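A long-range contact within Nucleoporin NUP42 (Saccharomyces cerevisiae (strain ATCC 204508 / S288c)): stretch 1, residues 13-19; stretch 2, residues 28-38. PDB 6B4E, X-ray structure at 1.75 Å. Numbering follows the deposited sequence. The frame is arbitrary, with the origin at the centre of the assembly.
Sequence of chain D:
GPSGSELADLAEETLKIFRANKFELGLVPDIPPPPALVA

Stretch 1, residues 13-19: ETLKIFR
Stretch 2 28-38: VPDIPPPPALV

How do the two backbones lie against each other? Stretch 1 is helical throughout, continuing a helix that begins earlier in the chain, with phi/psi near -65/-40 as far as Ile-17, psi then relaxing to -31 at Phe-18 and -22 at Arg-19, and hydrogen bonds from Ile-17 N to Glu-13 O (3.1 Å), Phe-18 N to Thr-14 O (2.9 Å) and Arg-19 N to Leu-15 O (2.9 Å). Stretch 2 is mostly extended loop, apart from a turn at Asp-30 (-67/-36) and a 3-10 segment, 35-37, where Leu-37 N donates a hydrogen bond to Pro-34 O at 3.0 Å. Stretch 2 comes nearest the helix at two points, and in the same sequence order as the helix: Thr-14 CA lies 6.8 Å from Pro-29 CA and Phe-18 CA lies 6.9 Å from Leu-37 CA. No hydrogen bond crosses between them; the 353 Å² buried is held by apolar packing.

What do the residues ahead of Phe-18 contribute? Glu-13 and Lys-16 are exposed and out of reach, as suits charged side chains. Thr-14, chi1 m, points sideways and offers its methyl, CG2 lying 4.2 Å from Pro-29 CG. Leu-15 (m, t) starts away from the loop, yet its length brings the end back, so that CD2 reaches Leu-37 CD1 at 3.9 Å. Ile-17 (m, t) points toward stretch 2, and its branched CG2 rests 4.0 Å from Pro-29 CD.

Why does Phe-18 dominate the contact? Its buried side chain points toward the loop with chi1 -82° and chi2 -51°, placing a flat ring between two prolines; the residue has 113 Å² covered by stretch 2. Pro-29, its ring C-gamma exo, covers one face, with CG 4.0 Å from the Phe-18 ring centroid and 26° off the normal. Pro-33, C-gamma endo, covers the opposite face, with CB 3.8 Å from that centroid and 21° off. Both are CH-pi contacts, for which proline's compact ring and aliphatic C-H groups are well suited. The closest approaches are Phe-18 CZ to Pro-29 CB and Phe-18 CE1 to Pro-33 CB, both 3.6 Å.

What completes the surroundings of that ring? Of the backbone between the two prolines, the carbonyl oxygen of Ile-31 lies at the ring edge, near its plane, with Ile-31 O 3.8 Å from Phe-18 CZ. Leu-37 (m, t) points toward the helix and approaches obliquely, its CD1 3.7 Å from Phe-18 CD2. That same methyl meets Leu-15, so one aliphatic side chain packs against two helix residues. Arg-19 (m, t, m), exposed and sideways, ends the stretch without touching the loop.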

# COMPACT_ATOMS: atom_id res chain seq x y z
N GLU D 13 -28.74 7.34 -7.41
CA GLU D 13 -27.76 7.65 -8.45
C GLU D 13 -26.58 6.69 -8.40
O GLU D 13 -26.02 6.33 -9.44
CB GLU D 13 -27.27 9.10 -8.32
CG GLU D 13 -26.35 9.52 -9.45
CD GLU D 13 -27.00 9.40 -10.81
OE1 GLU D 13 -28.17 9.83 -10.97
OE2 GLU D 13 -26.35 8.85 -11.73
N THR D 14 -26.19 6.27 -7.20
CA THR D 14 -25.12 5.29 -7.08
C THR D 14 -25.57 3.92 -7.57
O THR D 14 -24.81 3.20 -8.23
CB THR D 14 -24.65 5.22 -5.63
OG1 THR D 14 -24.14 6.49 -5.24
CG2 THR D 14 -23.58 4.16 -5.45
N LEU D 15 -26.80 3.53 -7.24
CA LEU D 15 -27.33 2.26 -7.74
C LEU D 15 -27.35 2.27 -9.26
O LEU D 15 -27.01 1.26 -9.89
CB LEU D 15 -28.73 2.02 -7.18
CG LEU D 15 -28.80 1.87 -5.66
CD1 LEU D 15 -30.26 1.77 -5.19
CD2 LEU D 15 -28.00 0.66 -5.22
N LYS D 16 -27.74 3.39 -9.86
CA LYS D 16 -27.75 3.49 -11.31
C LYS D 16 -26.35 3.31 -11.87
O LYS D 16 -26.16 2.64 -12.88
CB LYS D 16 -28.32 4.84 -11.75
CG LYS D 16 -28.22 5.10 -13.25
CD LYS D 16 -29.18 6.17 -13.71
CE LYS D 16 -28.69 6.84 -14.98
NZ LYS D 16 -29.79 7.51 -15.74
N ILE D 17 -25.36 3.90 -11.21
CA ILE D 17 -23.98 3.80 -11.68
C ILE D 17 -23.49 2.36 -11.59
O ILE D 17 -22.80 1.86 -12.49
CB ILE D 17 -23.09 4.76 -10.88
CG1 ILE D 17 -23.35 6.20 -11.32
CG2 ILE D 17 -21.61 4.43 -11.12
CD1 ILE D 17 -22.77 7.24 -10.37
N PHE D 18 -23.84 1.65 -10.51
CA PHE D 18 -23.46 0.25 -10.42
C PHE D 18 -24.20 -0.60 -11.45
O PHE D 18 -23.65 -1.59 -11.94
CB PHE D 18 -23.69 -0.29 -9.02
CG PHE D 18 -22.57 0.04 -8.04
CD1 PHE D 18 -21.24 -0.24 -8.36
CD2 PHE D 18 -22.85 0.63 -6.82
CE1 PHE D 18 -20.23 0.05 -7.45
CE2 PHE D 18 -21.84 0.92 -5.92
CZ PHE D 18 -20.53 0.63 -6.23
N ARG D 19 -25.44 -0.24 -11.80
CA ARG D 19 -26.15 -0.98 -12.85
C ARG D 19 -25.58 -0.73 -14.25
O ARG D 19 -25.81 -1.54 -15.14
CB ARG D 19 -27.64 -0.63 -12.88
CG ARG D 19 -28.45 -1.28 -11.75
CD ARG D 19 -29.94 -1.19 -11.98
NE ARG D 19 -30.42 0.18 -12.06
CZ ARG D 19 -30.86 0.89 -11.03
NH1 ARG D 19 -30.88 0.38 -9.81
NH2 ARG D 19 -31.29 2.13 -11.22
N VAL D 28 -16.70 7.54 -9.93
CA VAL D 28 -16.63 6.18 -9.41
C VAL D 28 -17.11 6.17 -7.96
O VAL D 28 -16.65 7.00 -7.16
CB VAL D 28 -15.20 5.64 -9.50
CG1 VAL D 28 -15.19 4.19 -9.09
CG2 VAL D 28 -14.63 5.80 -10.90
N PRO D 29 -18.01 5.27 -7.56
CA PRO D 29 -18.36 5.18 -6.14
C PRO D 29 -17.12 4.91 -5.29
O PRO D 29 -16.32 4.02 -5.60
CB PRO D 29 -19.34 4.01 -6.09
CG PRO D 29 -19.93 3.95 -7.45
CD PRO D 29 -18.77 4.28 -8.35
N ASP D 30 -16.94 5.72 -4.24
CA ASP D 30 -15.76 5.59 -3.39
C ASP D 30 -15.77 4.27 -2.64
O ASP D 30 -14.71 3.66 -2.44
CB ASP D 30 -15.69 6.76 -2.41
CG ASP D 30 -14.35 6.86 -1.69
OD1 ASP D 30 -13.41 7.47 -2.24
OD2 ASP D 30 -14.24 6.38 -0.53
N ILE D 31 -16.95 3.83 -2.23
CA ILE D 31 -17.15 2.61 -1.44
C ILE D 31 -17.46 1.45 -2.38
O ILE D 31 -18.29 1.60 -3.29
CB ILE D 31 -18.29 2.81 -0.43
CG1 ILE D 31 -17.89 3.92 0.55
CG2 ILE D 31 -18.59 1.51 0.32
CD1 ILE D 31 -19.01 4.37 1.44
N PRO D 32 -16.84 0.28 -2.20
CA PRO D 32 -17.09 -0.82 -3.13
C PRO D 32 -18.52 -1.31 -3.03
O PRO D 32 -19.19 -1.10 -2.01
CB PRO D 32 -16.10 -1.91 -2.67
CG PRO D 32 -15.76 -1.54 -1.25
CD PRO D 32 -15.79 -0.05 -1.22
N PRO D 33 -18.99 -1.99 -4.08
CA PRO D 33 -20.35 -2.51 -4.07
C PRO D 33 -20.49 -3.66 -3.10
O PRO D 33 -19.54 -4.45 -2.91
CB PRO D 33 -20.56 -2.99 -5.51
CG PRO D 33 -19.18 -3.41 -5.92
CD PRO D 33 -18.26 -2.38 -5.29
N PRO D 34 -21.65 -3.84 -2.48
CA PRO D 34 -21.92 -5.05 -1.71
C PRO D 34 -22.18 -6.21 -2.65
O PRO D 34 -22.40 -5.99 -3.85
CB PRO D 34 -23.17 -4.68 -0.90
CG PRO D 34 -23.88 -3.70 -1.77
CD PRO D 34 -22.84 -2.96 -2.56
N PRO D 35 -22.17 -7.45 -2.16
CA PRO D 35 -22.34 -8.60 -3.07
C PRO D 35 -23.61 -8.55 -3.90
O PRO D 35 -23.63 -9.03 -5.03
CB PRO D 35 -22.33 -9.80 -2.11
CG PRO D 35 -21.51 -9.34 -0.95
CD PRO D 35 -21.76 -7.87 -0.80
N ALA D 36 -24.68 -7.95 -3.37
CA ALA D 36 -25.94 -7.94 -4.09
C ALA D 36 -25.83 -7.22 -5.42
O ALA D 36 -26.60 -7.49 -6.34
CB ALA D 36 -27.04 -7.31 -3.23
N LEU D 37 -24.87 -6.29 -5.55
CA LEU D 37 -24.74 -5.51 -6.77
C LEU D 37 -23.69 -6.05 -7.73
O LEU D 37 -23.44 -5.44 -8.78
CB LEU D 37 -24.40 -4.06 -6.43
CG LEU D 37 -25.44 -3.39 -5.51
CD1 LEU D 37 -25.10 -1.94 -5.38
CD2 LEU D 37 -26.88 -3.58 -5.98
N VAL D 38 -23.06 -7.17 -7.38
CA VAL D 38 -22.10 -7.83 -8.25
C VAL D 38 -22.83 -8.95 -8.99
O VAL D 38 -23.50 -9.78 -8.37
CB VAL D 38 -20.92 -8.38 -7.44
CG1 VAL D 38 -19.94 -9.12 -8.36
CG2 VAL D 38 -20.21 -7.23 -6.71